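Local coordinates for protein transcription regulator (Lactobacillus plantarum WCFS1, PDB 3CLK) that probably regulates transcription, as LacI-type repressors do, through a periplasmic-binding-protein-like core expected to sense a small effector, at residues R102-S107 with Q265-V270; L70-A75 with C92-G97; A23-D28 with Q238-M243. All coordinates share one frame; numbering follows the deposited sequence.

Contact 1: R102-S107 with Q265-V270; sequences RPFISS and QQFIPV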
ATOM      1  N   ARG B 102     -21.435  19.550   0.222  1.00 34.64           N
ATOM      2  CA  ARG B 102     -21.091  18.414  -0.624  1.00 33.26           C
ATOM      3  C   ARG B 102     -21.211  17.158   0.241  1.00 31.07           C
ATOM      4  O   ARG B 102     -20.797  17.158   1.397  1.00 30.22           O
ATOM      5  CB  ARG B 102     -19.653  18.591  -1.090  1.00 36.51           C
ATOM      6  CG  ARG B 102     -19.132  17.586  -2.073  1.00 38.04           C
ATOM      7  CD  ARG B 102     -17.684  17.935  -2.390  1.00 37.96           C
ATOM      8  NE  ARG B 102     -17.419  19.360  -2.184  1.00 37.62           N
ATOM      9  CZ  ARG B 102     -16.380  20.010  -2.697  1.00 36.64           C
ATOM     10  NH1 ARG B 102     -15.504  19.367  -3.453  1.00 37.53           N
ATOM     11  NH2 ARG B 102     -16.215  21.302  -2.450  1.00 36.98           N
ATOM     12  N   PRO B 103     -21.798  16.078  -0.296  1.00 27.38           N
ATOM     13  CA  PRO B 103     -21.938  14.850   0.491  1.00 27.51           C
ATOM     14  C   PRO B 103     -20.596  14.162   0.735  1.00 26.12           C
ATOM     15  O   PRO B 103     -19.792  14.004  -0.181  1.00 24.45           O
ATOM     16  CB  PRO B 103     -22.876  13.997  -0.359  1.00 25.50           C
ATOM     17  CG  PRO B 103     -22.522  14.422  -1.756  1.00 26.81           C
ATOM     18  CD  PRO B 103     -22.412  15.922  -1.627  1.00 26.78           C
ATOM     19  N   PHE B 104     -20.350  13.765   1.975  1.00 25.31           N
ATOM     20  CA  PHE B 104     -19.102  13.090   2.294  1.00 26.73           C
ATOM     21  C   PHE B 104     -19.231  12.195   3.515  1.00 26.66           C
ATOM     22  O   PHE B 104     -20.130  12.358   4.332  1.00 26.26           O
ATOM     23  CB  PHE B 104     -17.976  14.111   2.508  1.00 26.81           C
ATOM     24  CG  PHE B 104     -18.071  14.883   3.802  1.00 30.46           C
ATOM     25  CD1 PHE B 104     -17.772  14.276   5.021  1.00 30.50           C
ATOM     26  CD2 PHE B 104     -18.429  16.229   3.794  1.00 30.54           C
ATOM     27  CE1 PHE B 104     -17.825  14.993   6.208  1.00 31.09           C
ATOM     28  CE2 PHE B 104     -18.486  16.960   4.978  1.00 31.79           C
ATOM     29  CZ  PHE B 104     -18.183  16.344   6.188  1.00 32.38           C
ATOM     30  N   ILE B 105     -18.327  11.231   3.601  1.00 25.40           N
ATOM     31  CA  ILE B 105     -18.259  10.304   4.715  1.00 25.02           C
ATOM     32  C   ILE B 105     -16.779  10.228   5.054  1.00 24.92           C
ATOM     33  O   ILE B 105     -15.962   9.845   4.206  1.00 23.41           O
ATOM     34  CB  ILE B 105     -18.737   8.909   4.320  1.00 25.09           C
ATOM     35  CG1 ILE B 105     -20.219   8.960   3.937  1.00 25.63           C
ATOM     36  CG2 ILE B 105     -18.481   7.933   5.464  1.00 23.16           C
ATOM     37  CD1 ILE B 105     -20.729   7.666   3.320  1.00 25.69           C
ATOM     38  N   SER B 106     -16.430  10.606   6.278  1.00 23.65           N
ATOM     39  CA  SER B 106     -15.039  10.583   6.706  1.00 23.74           C
ATOM     40  C   SER B 106     -14.952  10.710   8.213  1.00 24.22           C
ATOM     41  O   SER B 106     -15.969  10.665   8.910  1.00 23.58           O
ATOM     42  CB  SER B 106     -14.274  11.743   6.070  1.00 24.60           C
ATOM     43  OG  SER B 106     -14.766  12.983   6.545  1.00 27.68           O
ATOM     44  N   SER B 107     -13.726  10.862   8.707  1.00 22.32           N
ATOM     45  CA  SER B 107     -13.487  11.023  10.133  1.00 21.26           C
ATOM     46  C   SER B 107     -13.596  12.497  10.459  1.00 23.30           C
ATOM     47  O   SER B 107     -13.568  13.347   9.560  1.00 24.13           O
ATOM     48  CB  SER B 107     -12.078  10.544  10.510  1.00 20.19           C
ATOM     49  OG  SER B 107     -11.914   9.153  10.288  1.00 19.05           O
ATOM     50  N   GLN B 265     -23.747  14.291   5.097  1.00 34.02           N
ATOM     51  CA  GLN B 265     -22.349  14.468   5.470  1.00 35.20           C
ATOM     52  C   GLN B 265     -22.250  13.736   6.805  1.00 36.25           C
ATOM     53  O   GLN B 265     -22.980  14.059   7.750  1.00 35.25           O
ATOM     54  CB  GLN B 265     -22.018  15.949   5.655  1.00 37.22           C
ATOM     55  CG  GLN B 265     -22.306  16.811   4.428  1.00 37.51           C
ATOM     56  CD  GLN B 265     -21.836  18.237   4.605  1.00 38.54           C
ATOM     57  OE1 GLN B 265     -22.114  18.870   5.624  1.00 40.58           O
ATOM     58  NE2 GLN B 265     -21.122  18.756   3.611  1.00 37.63           N
ATOM     59  N   GLN B 266     -21.351  12.761   6.889  1.00 34.19           N
ATOM     60  CA  GLN B 266     -21.236  11.959   8.101  1.00 34.89           C
ATOM     61  C   GLN B 266     -19.806  11.766   8.614  1.00 34.11           C
ATOM     62  O   GLN B 266     -18.853  11.734   7.836  1.00 34.36           O
ATOM     63  CB  GLN B 266     -21.865  10.595   7.825  1.00 35.05           C
ATOM     64  CG  GLN B 266     -22.309   9.820   9.035  1.00 38.84           C
ATOM     65  CD  GLN B 266     -22.875   8.472   8.645  1.00 40.92           C
ATOM     66  OE1 GLN B 266     -23.548   8.351   7.619  1.00 40.15           O
ATOM     67  NE2 GLN B 266     -22.616   7.453   9.463  1.00 42.20           N
ATOM     68  N   PHE B 267     -19.670  11.634   9.929  1.00 32.56           N
ATOM     69  CA  PHE B 267     -18.370  11.417  10.550  1.00 30.65           C
ATOM     70  C   PHE B 267     -18.316  10.013  11.128  1.00 30.69           C
ATOM     71  O   PHE B 267     -19.198   9.615  11.884  1.00 32.36           O
ATOM     72  CB  PHE B 267     -18.116  12.406  11.689  1.00 29.60           C
ATOM     73  CG  PHE B 267     -17.732  13.785  11.238  1.00 28.81           C
ATOM     74  CD1 PHE B 267     -16.951  13.971  10.099  1.00 29.97           C
ATOM     75  CD2 PHE B 267     -18.099  14.899  11.987  1.00 30.01           C
ATOM     76  CE1 PHE B 267     -16.541  15.244   9.714  1.00 27.77           C
ATOM     77  CE2 PHE B 267     -17.693  16.180  11.613  1.00 29.37           C
ATOM     78  CZ  PHE B 267     -16.913  16.353  10.476  1.00 29.10           C
ATOM     79  N   ILE B 268     -17.281   9.265  10.767  1.00 29.27           N
ATOM     80  CA  ILE B 268     -17.106   7.917  11.282  1.00 27.37           C
ATOM     81  C   ILE B 268     -16.128   8.052  12.444  1.00 26.58           C
ATOM     82  O   ILE B 268     -15.031   8.596  12.283  1.00 24.71           O
ATOM     83  CB  ILE B 268     -16.498   6.978  10.220  1.00 28.34           C
ATOM     84  CG1 ILE B 268     -17.380   6.968   8.966  1.00 29.37           C
ATOM     85  CG2 ILE B 268     -16.370   5.562  10.789  1.00 27.58           C
ATOM     86  CD1 ILE B 268     -18.752   6.335   9.170  1.00 29.77           C
ATOM     87  N   PRO B 269     -16.513   7.563  13.635  1.00 25.31           N
ATOM     88  CA  PRO B 269     -15.645   7.652  14.814  1.00 24.64           C
ATOM     89  C   PRO B 269     -14.267   7.015  14.596  1.00 21.91           C
ATOM     90  O   PRO B 269     -14.124   6.076  13.809  1.00 21.55           O
ATOM     91  CB  PRO B 269     -16.449   6.918  15.892  1.00 25.73           C
ATOM     92  CG  PRO B 269     -17.878   7.103  15.449  1.00 27.48           C
ATOM     93  CD  PRO B 269     -17.778   6.879  13.962  1.00 26.73           C
ATOM     94  N   VAL B 270     -13.257   7.557  15.267  1.00 22.54           N
ATOM     95  CA  VAL B 270     -11.904   7.011  15.202  1.00 24.20           C
ATOM     96  C   VAL B 270     -11.590   6.482  16.599  1.00 27.98           C
ATOM     97  O   VAL B 270     -12.237   6.866  17.577  1.00 29.36           O
ATOM     98  CB  VAL B 270     -10.834   8.072  14.845  1.00 23.08           C
ATOM     99  CG1 VAL B 270     -11.099   8.648  13.462  1.00 23.19           C
ATOM    100  CG2 VAL B 270     -10.793   9.150  15.909  1.00 17.87           C
TER
HETATM  101  O   HOH W   1     -13.093   6.731  11.338  1.00 16.77           O
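Main-chain hydrogen bonds join strands 104-106 and 265-267 in parallel, their axes 5° apart. Gln266 N donates to Phe104 O at 2.9 Å, and Gln266 O accepts from Ser106 N at 3.1 Å, both donors lying in the carbonyl planes. Ile268 N reaches Ser106 O at 2.7 Å from above its plane. A side-chain bond extends the series: Gln265 NE2 donates to Arg102 O at 2.7 Å, almost straight (172°), and Asp100 O holds the same nitrogen. Water 1 donates to both Ser107 OG and Pro269 O; Gln238 is a further partner of that hydroxyl.

Among the apolar contacts, Phe104 CG takes the crowded position between backbone N and carbonyl carbon (chi1 73°), and Gln265 CB lies over the ring in a CH-pi contact, 4.0 Å from its centroid. Phe267 CE1 meets the ring's edge at Phe104 CE1, 3.7 Å away. On the Ile105 face, Ile105 CG2 touches Ile268 CG1 at 3.8 Å.

Arriving after the second subdomain, strand 265-267 completes the first subdomain's parallel sheet as an edge strand within this chain, as expected of a periplasmic-binding-protein-like fold; strand 91-94 flanks 104-106 on its other side, and helix 240-256 packs on Ile105 and Gln266.

Contact 2: L70-A75 with C92-G97; sequences LLLSIA and CFLSMG
Leu71 (chi1 -60°) and Phe93 (chi1 -74°) both hold CG anti to their own carbonyl carbon, beside the backbone N, so the two side chains run alongside each other on one face of the sheet. Leu72 and Leu94 share that first torsion and lie side by side on the other face. Met96 starts extended, with CG anti to N, and bends only at chi3 (-87°), which turns its methyl back over Ser73.

Leu71 grips one face of the Phe93 ring twice: CB makes a CH-pi contact 4.2 Å from the centroid, and CD1 stands above the ring centre. Ile74 O lies in the ring plane at its edge, 3.2 Å from Phe93 CE2, where the slightly positive ring hydrogens would probably suit a carbonyl. An alanine in place of Phe93 would probably leave Leu71 without its flat partner and Ile74 O without this edge, loosening the loop after strand 68-72.

Leu72 CD2 and Leu94 CD1 press together at 3.2 Å, tighter than usual for carbons. Selenomethionine Met96 brings SE to 3.6 Å from Ile74 O and CE to Ser73 OG.

The main chains pair in parallel: Leu71 N donates to Cys92 O at 3.0 Å, and Leu94 N to Leu71 O at 2.7 Å. Ser73 N ends the series on Leu94 O at 2.7 Å, nearly along the C=O axis. Beyond it Ser73 and Ser95 both adopt positive phi as the strands give way to loops; water 2 links Ser73 OG and Ser95 O.

The strands belong to a beta-alpha-beta unit with helix 78-86, set between strands 11-15 and 104-106; helices 22-34 and 240-256 pack on the Leu70 face, and Arg102 forms a cation-pi pair with Phe93.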
ATOM      1  N   LEU B  70     -18.042   6.927  -6.008  1.00 21.88           N
ATOM      2  CA  LEU B  70     -17.461   7.174  -4.695  1.00 21.31           C
ATOM      3  C   LEU B  70     -16.072   7.768  -4.927  1.00 21.49           C
ATOM      4  O   LEU B  70     -15.263   7.196  -5.664  1.00 22.26           O
ATOM      5  CB  LEU B  70     -17.351   5.862  -3.915  1.00 20.62           C
ATOM      6  CG  LEU B  70     -18.679   5.144  -3.644  1.00 19.89           C
ATOM      7  CD1 LEU B  70     -18.413   3.798  -2.972  1.00 21.74           C
ATOM      8  CD2 LEU B  70     -19.550   6.021  -2.760  1.00 19.48           C
ATOM      9  N   LEU B  71     -15.797   8.915  -4.317  1.00 19.36           N
ATOM     10  CA  LEU B  71     -14.496   9.548  -4.501  1.00 21.40           C
ATOM     11  C   LEU B  71     -13.661   9.441  -3.232  1.00 20.19           C
ATOM     12  O   LEU B  71     -13.949  10.088  -2.226  1.00 21.37           O
ATOM     13  CB  LEU B  71     -14.665  11.016  -4.921  1.00 20.48           C
ATOM     14  CG  LEU B  71     -15.440  11.206  -6.234  1.00 22.39           C
ATOM     15  CD1 LEU B  71     -16.932  11.299  -5.933  1.00 23.14           C
ATOM     16  CD2 LEU B  71     -14.967  12.454  -6.945  1.00 19.22           C
ATOM     17  N   LEU B  72     -12.632   8.604  -3.301  1.00 22.09           N
ATOM     18  CA  LEU B  72     -11.739   8.361  -2.181  1.00 23.68           C
ATOM     19  C   LEU B  72     -10.710   9.456  -1.990  1.00 25.78           C
ATOM     20  O   LEU B  72      -9.648   9.450  -2.618  1.00 27.72           O
ATOM     21  CB  LEU B  72     -11.021   7.020  -2.358  1.00 24.23           C
ATOM     22  CG  LEU B  72     -11.891   5.774  -2.559  1.00 25.27           C
ATOM     23  CD1 LEU B  72     -11.068   4.523  -2.249  1.00 23.48           C
ATOM     24  CD2 LEU B  72     -13.097   5.834  -1.647  1.00 29.99           C
ATOM     25  N   SER B  73     -11.038  10.400  -1.121  1.00 27.26           N
ATOM     26  CA  SER B  73     -10.149  11.505  -0.810  1.00 29.66           C
ATOM     27  C   SER B  73      -9.578  12.181  -2.053  1.00 31.59           C
ATOM     28  O   SER B  73      -8.360  12.265  -2.218  1.00 31.64           O
ATOM     29  CB  SER B  73      -9.007  11.007   0.077  1.00 30.69           C
ATOM     30  OG  SER B  73      -8.323  12.093   0.670  1.00 31.71           O
ATOM     31  N   ILE B  74     -10.461  12.651  -2.929  1.00 32.35           N
ATOM     32  CA  ILE B  74     -10.037  13.341  -4.146  1.00 33.62           C
ATOM     33  C   ILE B  74     -10.480  14.799  -4.060  1.00 33.99           C
ATOM     34  O   ILE B  74     -11.652  15.088  -3.809  1.00 32.86           O
ATOM     35  CB  ILE B  74     -10.653  12.705  -5.426  1.00 35.09           C
ATOM     36  CG1 ILE B  74      -9.697  11.668  -6.020  1.00 35.61           C
ATOM     37  CG2 ILE B  74     -10.937  13.784  -6.473  1.00 33.94           C
ATOM     38  CD1 ILE B  74      -9.565  10.414  -5.213  1.00 39.44           C
ATOM     39  N   ALA B  75      -9.537  15.712  -4.268  1.00 34.86           N
ATOM     40  CA  ALA B  75      -9.835  17.139  -4.228  1.00 35.63           C
ATOM     41  C   ALA B  75     -10.111  17.634  -5.645  1.00 35.88           C
ATOM     42  O   ALA B  75      -9.196  18.031  -6.368  1.00 37.09           O
ATOM     43  CB  ALA B  75      -8.660  17.903  -3.622  1.00 37.01           C
ATOM     44  N   CYS B  92     -20.617  10.437  -3.653  1.00 24.15           N
ATOM     45  CA  CYS B  92     -20.275  10.702  -2.264  1.00 22.30           C
ATOM     46  C   CYS B  92     -18.759  10.623  -2.114  1.00 21.78           C
ATOM     47  O   CYS B  92     -18.117   9.740  -2.687  1.00 17.72           O
ATOM     48  CB  CYS B  92     -20.938   9.670  -1.347  1.00 21.81           C
ATOM     49  SG  CYS B  92     -20.804  10.026   0.436  1.00 25.61           S
ATOM     50  N   PHE B  93     -18.195  11.563  -1.362  1.00 20.98           N
ATOM     51  CA  PHE B  93     -16.756  11.583  -1.117  1.00 24.16           C
ATOM     52  C   PHE B  93     -16.445  10.753   0.130  1.00 23.59           C
ATOM     53  O   PHE B  93     -17.208  10.774   1.099  1.00 24.85           O
ATOM     54  CB  PHE B  93     -16.263  13.019  -0.901  1.00 23.98           C
ATOM     55  CG  PHE B  93     -16.189  13.837  -2.164  1.00 26.91           C
ATOM     56  CD1 PHE B  93     -17.342  14.357  -2.744  1.00 25.90           C
ATOM     57  CD2 PHE B  93     -14.961  14.088  -2.771  1.00 25.07           C
ATOM     58  CE1 PHE B  93     -17.270  15.122  -3.917  1.00 28.15           C
ATOM     59  CE2 PHE B  93     -14.875  14.847  -3.940  1.00 26.08           C
ATOM     60  CZ  PHE B  93     -16.029  15.365  -4.515  1.00 28.59           C
ATOM     61  N   LEU B  94     -15.333  10.026   0.096  1.00 19.90           N
ATOM     62  CA  LEU B  94     -14.916   9.205   1.230  1.00 20.97           C
ATOM     63  C   LEU B  94     -13.540   9.642   1.748  1.00 22.30           C
ATOM     64  O   LEU B  94     -12.652   9.999   0.963  1.00 20.28           O
ATOM     65  CB  LEU B  94     -14.852   7.720   0.841  1.00 19.73           C
ATOM     66  CG  LEU B  94     -16.120   7.046   0.306  1.00 21.69           C
ATOM     67  CD1 LEU B  94     -15.856   5.569   0.035  1.00 20.04           C
ATOM     68  CD2 LEU B  94     -17.245   7.208   1.314  1.00 19.87           C
ATOM     69  N   SER B  95     -13.388   9.613   3.072  1.00 20.83           N
ATOM     70  CA  SER B  95     -12.143   9.965   3.751  1.00 23.29           C
ATOM     71  C   SER B  95     -11.724  11.430   3.620  1.00 24.97           C
ATOM     72  O   SER B  95     -10.547  11.760   3.788  1.00 23.82           O
ATOM     73  CB  SER B  95     -11.018   9.062   3.244  1.00 21.28           C
ATOM     74  OG  SER B  95     -10.051   8.866   4.256  1.00 28.34           O
HETATM   75  N   MSE B  96     -12.686  12.302   3.331  1.00 26.90           N
HETATM   76  CA  MSE B  96     -12.406  13.727   3.192  1.00 30.24           C
HETATM   77  C   MSE B  96     -13.647  14.559   3.508  1.00 30.27           C
HETATM   78  O   MSE B  96     -14.742  14.248   3.049  1.00 31.92           O
HETATM   79  CB  MSE B  96     -11.923  14.029   1.765  1.00 34.73           C
HETATM   80  CG  MSE B  96     -11.559  15.485   1.507  1.00 41.41           C
HETATM   81 SE   MSE B  96     -11.019  15.782  -0.344  1.00 52.37          SE
HETATM   82  CE  MSE B  96      -9.138  15.360  -0.161  1.00 48.17           C
ATOM     83  N   GLY B  97     -13.467  15.611   4.297  1.00 31.03           N
ATOM     84  CA  GLY B  97     -14.577  16.482   4.649  1.00 31.63           C
ATOM     85  C   GLY B  97     -14.516  17.771   3.851  1.00 33.24           C
ATOM     86  O   GLY B  97     -13.511  18.057   3.200  1.00 31.60           O
TER
HETATM   87  O   HOH W   2      -8.771  13.884   3.303  1.00 37.05           O

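Contact 3: A23-D28 with Q238-M243; sequences AQQILD and QDFFQM
Phe240 wedges its side chain against helix 22-34 where helix 240-256 begins. Its CB does most of the touching, 3.6 Å from Gln25 CB and equally close to Ile26 CG1. Past CG, which stands anti to the carbonyl carbon, the ring divides the same two neighbours: CD1 approaches Ile26 CG1 and CD2 approaches Gln25 CB, each at 4.1 Å. The ring then leads away from the other helix; toward its tip CE1 and CZ lie nearest Gln238 CB, which rests over one face 3.7 Å above the plane, and the side chain also packs on Ser95 and Asp221.

The backbones come close here. Ile26 CA and Phe241 CA are 4.7 Å apart, and Phe241 CA points a C-H...O contact at Gln25 O, at 3.5 Å. With no hydrogen bond between the segments, the join rests mainly on van der Waals packing, with Phe240 O also set against Ile26 CA.

Segment 238-243 carries the chain back from strand 234-237, in the mixed sheet, to the helix packed on the parallel sheet; such crossovers between two alpha/beta subdomains are characteristic of the periplasmic-binding-protein-like fold. Gln238 sits at this crossover, its amide hydrogen-bonded to Ser107 and Asp221. Asp239, the centre of an inverse gamma turn, is the N-cap of helix 240-256: its OD1 accepts from Gln242 N at 3.0 Å, the donor standing above the carboxylate plane.

Phe241 turns the other way, with CG anti to the backbone N (chi1 -169°), which brings the ring's near side alongside the next turn of helix 22-34. Its CE1 lies 3.7 Å from Asp28 C, and CD1 lies near Gln25 O. Asp28 packs on Tyr45 of the second subunit, and Gln24 on Val18 of that subunit.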
ATOM      1  N   ALA B  23      -6.560   3.566   0.920  1.00 42.86           N
ATOM      2  CA  ALA B  23      -7.514   3.349  -0.161  1.00 40.25           C
ATOM      3  C   ALA B  23      -7.960   1.891  -0.223  1.00 39.33           C
ATOM      4  O   ALA B  23      -9.157   1.607  -0.283  1.00 36.82           O
ATOM      5  CB  ALA B  23      -6.900   3.766  -1.487  1.00 40.20           C
ATOM      6  N   GLN B  24      -7.001   0.968  -0.207  1.00 38.03           N
ATOM      7  CA  GLN B  24      -7.326  -0.458  -0.248  1.00 38.52           C
ATOM      8  C   GLN B  24      -8.312  -0.810   0.857  1.00 35.73           C
ATOM      9  O   GLN B  24      -9.237  -1.594   0.644  1.00 33.91           O
ATOM     10  CB  GLN B  24      -6.075  -1.327  -0.071  1.00 41.70           C
ATOM     11  CG  GLN B  24      -6.422  -2.792   0.196  1.00 47.36           C
ATOM     12  CD  GLN B  24      -5.233  -3.625   0.619  1.00 51.30           C
ATOM     13  OE1 GLN B  24      -4.310  -3.860  -0.166  1.00 53.52           O
ATOM     14  NE2 GLN B  24      -5.245  -4.080   1.870  1.00 51.16           N
ATOM     15  N   GLN B  25      -8.094  -0.237   2.039  1.00 34.54           N
ATOM     16  CA  GLN B  25      -8.964  -0.484   3.180  1.00 33.58           C
ATOM     17  C   GLN B  25     -10.378   0.001   2.881  1.00 31.47           C
ATOM     18  O   GLN B  25     -11.352  -0.648   3.250  1.00 30.83           O
ATOM     19  CB  GLN B  25      -8.423   0.223   4.427  1.00 37.26           C
ATOM     20  CG  GLN B  25      -7.125  -0.380   4.946  1.00 42.44           C
ATOM     21  CD  GLN B  25      -7.228  -1.885   5.132  1.00 44.11           C
ATOM     22  OE1 GLN B  25      -8.041  -2.370   5.921  1.00 46.21           O
ATOM     23  NE2 GLN B  25      -6.406  -2.632   4.399  1.00 46.27           N
ATOM     24  N   ILE B  26     -10.490   1.142   2.212  1.00 29.47           N
ATOM     25  CA  ILE B  26     -11.803   1.663   1.859  1.00 28.11           C
ATOM     26  C   ILE B  26     -12.391   0.779   0.761  1.00 29.11           C
ATOM     27  O   ILE B  26     -13.565   0.413   0.809  1.00 29.13           O
ATOM     28  CB  ILE B  26     -11.730   3.112   1.334  1.00 25.29           C
ATOM     29  CG1 ILE B  26     -11.046   4.009   2.366  1.00 22.29           C
ATOM     30  CG2 ILE B  26     -13.139   3.621   1.040  1.00 20.70           C
ATOM     31  CD1 ILE B  26     -10.915   5.451   1.932  1.00 22.98           C
ATOM     32  N   LEU B  27     -11.563   0.430  -0.219  1.00 29.91           N
ATOM     33  CA  LEU B  27     -11.997  -0.405  -1.337  1.00 31.46           C
ATOM     34  C   LEU B  27     -12.486  -1.778  -0.880  1.00 32.54           C
ATOM     35  O   LEU B  27     -13.430  -2.320  -1.449  1.00 33.40           O
ATOM     36  CB  LEU B  27     -10.861  -0.569  -2.356  1.00 31.90           C
ATOM     37  CG  LEU B  27     -10.452   0.675  -3.159  1.00 33.60           C
ATOM     38  CD1 LEU B  27      -9.211   0.372  -3.985  1.00 32.96           C
ATOM     39  CD2 LEU B  27     -11.594   1.117  -4.057  1.00 32.87           C
ATOM     40  N   ASP B  28     -11.849  -2.345   0.141  1.00 33.06           N
ATOM     41  CA  ASP B  28     -12.282  -3.646   0.636  1.00 33.88           C
ATOM     42  C   ASP B  28     -13.693  -3.511   1.190  1.00 33.07           C
ATOM     43  O   ASP B  28     -14.539  -4.376   0.966  1.00 33.17           O
ATOM     44  CB  ASP B  28     -11.349  -4.170   1.731  1.00 34.52           C
ATOM     45  CG  ASP B  28      -9.988  -4.576   1.197  1.00 35.65           C
ATOM     46  OD1 ASP B  28      -9.913  -5.086   0.059  1.00 37.56           O
ATOM     47  OD2 ASP B  28      -8.991  -4.400   1.926  1.00 37.62           O
ATOM     48  N   GLN B 238      -8.421   5.220  11.780  1.00 21.03           N
ATOM     49  CA  GLN B 238      -9.646   5.618  11.100  1.00 22.25           C
ATOM     50  C   GLN B 238     -10.291   4.330  10.628  1.00 21.85           C
ATOM     51  O   GLN B 238      -9.595   3.379  10.266  1.00 20.64           O
ATOM     52  CB  GLN B 238      -9.344   6.497   9.877  1.00 21.05           C
ATOM     53  CG  GLN B 238      -8.601   7.783  10.177  1.00 22.49           C
ATOM     54  CD  GLN B 238      -8.627   8.745   8.998  1.00 22.31           C
ATOM     55  OE1 GLN B 238      -9.692   9.184   8.573  1.00 25.56           O
ATOM     56  NE2 GLN B 238      -7.457   9.067   8.462  1.00 19.57           N
ATOM     57  N   ASP B 239     -11.617   4.295  10.625  1.00 22.36           N
ATOM     58  CA  ASP B 239     -12.314   3.102  10.182  1.00 23.59           C
ATOM     59  C   ASP B 239     -12.598   3.215   8.693  1.00 24.22           C
ATOM     60  O   ASP B 239     -13.749   3.386   8.288  1.00 24.73           O
ATOM     61  CB  ASP B 239     -13.624   2.930  10.949  1.00 25.51           C
ATOM     62  CG  ASP B 239     -14.213   1.544  10.781  1.00 25.82           C
ATOM     63  OD1 ASP B 239     -13.884   0.871   9.787  1.00 24.58           O
ATOM     64  OD2 ASP B 239     -15.013   1.126  11.642  1.00 31.27           O
ATOM     65  N   PHE B 240     -11.541   3.117   7.885  1.00 22.80           N
ATOM     66  CA  PHE B 240     -11.651   3.213   6.431  1.00 22.11           C
ATOM     67  C   PHE B 240     -12.640   2.194   5.870  1.00 22.83           C
ATOM     68  O   PHE B 240     -13.427   2.501   4.971  1.00 20.67           O
ATOM     69  CB  PHE B 240     -10.282   2.983   5.777  1.00 19.60           C
ATOM     70  CG  PHE B 240      -9.228   3.981   6.190  1.00 20.50           C
ATOM     71  CD1 PHE B 240      -9.373   5.333   5.894  1.00 18.77           C
ATOM     72  CD2 PHE B 240      -8.077   3.561   6.856  1.00 18.59           C
ATOM     73  CE1 PHE B 240      -8.379   6.262   6.254  1.00 19.41           C
ATOM     74  CE2 PHE B 240      -7.082   4.479   7.218  1.00 18.96           C
ATOM     75  CZ  PHE B 240      -7.231   5.825   6.918  1.00 18.39           C
ATOM     76  N   PHE B 241     -12.588   0.977   6.396  1.00 23.17           N
ATOM     77  CA  PHE B 241     -13.471  -0.082   5.933  1.00 24.13           C
ATOM     78  C   PHE B 241     -14.919   0.392   6.013  1.00 23.73           C
ATOM     79  O   PHE B 241     -15.667   0.315   5.035  1.00 23.60           O
ATOM     80  CB  PHE B 241     -13.300  -1.332   6.795  1.00 25.60           C
ATOM     81  CG  PHE B 241     -13.971  -2.553   6.228  1.00 28.63           C
ATOM     82  CD1 PHE B 241     -13.309  -3.360   5.308  1.00 29.21           C
ATOM     83  CD2 PHE B 241     -15.267  -2.892   6.608  1.00 28.09           C
ATOM     84  CE1 PHE B 241     -13.928  -4.494   4.775  1.00 30.30           C
ATOM     85  CE2 PHE B 241     -15.896  -4.022   6.081  1.00 31.04           C
ATOM     86  CZ  PHE B 241     -15.221  -4.825   5.162  1.00 29.39           C
ATOM     87  N   GLN B 242     -15.304   0.888   7.183  1.00 22.61           N
ATOM     88  CA  GLN B 242     -16.655   1.364   7.399  1.00 24.58           C
ATOM     89  C   GLN B 242     -17.011   2.507   6.452  1.00 23.56           C
ATOM     90  O   GLN B 242     -18.154   2.618   6.017  1.00 22.71           O
ATOM     91  CB  GLN B 242     -16.833   1.814   8.848  1.00 27.28           C
ATOM     92  CG  GLN B 242     -18.270   2.198   9.193  1.00 31.32           C
ATOM     93  CD  GLN B 242     -19.260   1.096   8.845  1.00 35.23           C
ATOM     94  OE1 GLN B 242     -19.068  -0.068   9.210  1.00 36.94           O
ATOM     95  NE2 GLN B 242     -20.328   1.458   8.141  1.00 35.91           N
HETATM   96  N   MSE B 243     -16.041   3.358   6.139  1.00 21.98           N
HETATM   97  CA  MSE B 243     -16.299   4.454   5.219  1.00 23.11           C
HETATM   98  C   MSE B 243     -16.773   3.860   3.906  1.00 22.32           C
HETATM   99  O   MSE B 243     -17.725   4.348   3.297  1.00 23.47           O
HETATM  100  CB  MSE B 243     -15.032   5.264   4.969  1.00 24.74           C
HETATM  101  CG  MSE B 243     -14.543   6.013   6.178  1.00 25.37           C
HETATM  102 SE   MSE B 243     -13.060   7.145   5.714  1.00 30.47          SE
HETATM  103  CE  MSE B 243     -12.333   7.417   7.494  1.00 25.94           C
TER

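How the contacts relate
From the N terminus the chain runs through strand 11-15 into helix 22-34, which carries one half of contact 3; its partner comes 210 residues later. Within that long excursion contact 2 opens at 70-75 and closes at 92-97 after a single helical crossover. Contact 1 opens soon afterwards at 102-107, in series with contact 2 and on the neighbouring strand of the same parallel sheet. The chain then builds the second subdomain and returns: 238-243 closes contact 3, and 265-270 closes contact 1, so these two cross. Contact 2 pairs two inner strands of the parallel sheet, contact 1 adds the returning strand 265-267 to its edge, and contact 3 packs helix 240-256 on helix 22-34.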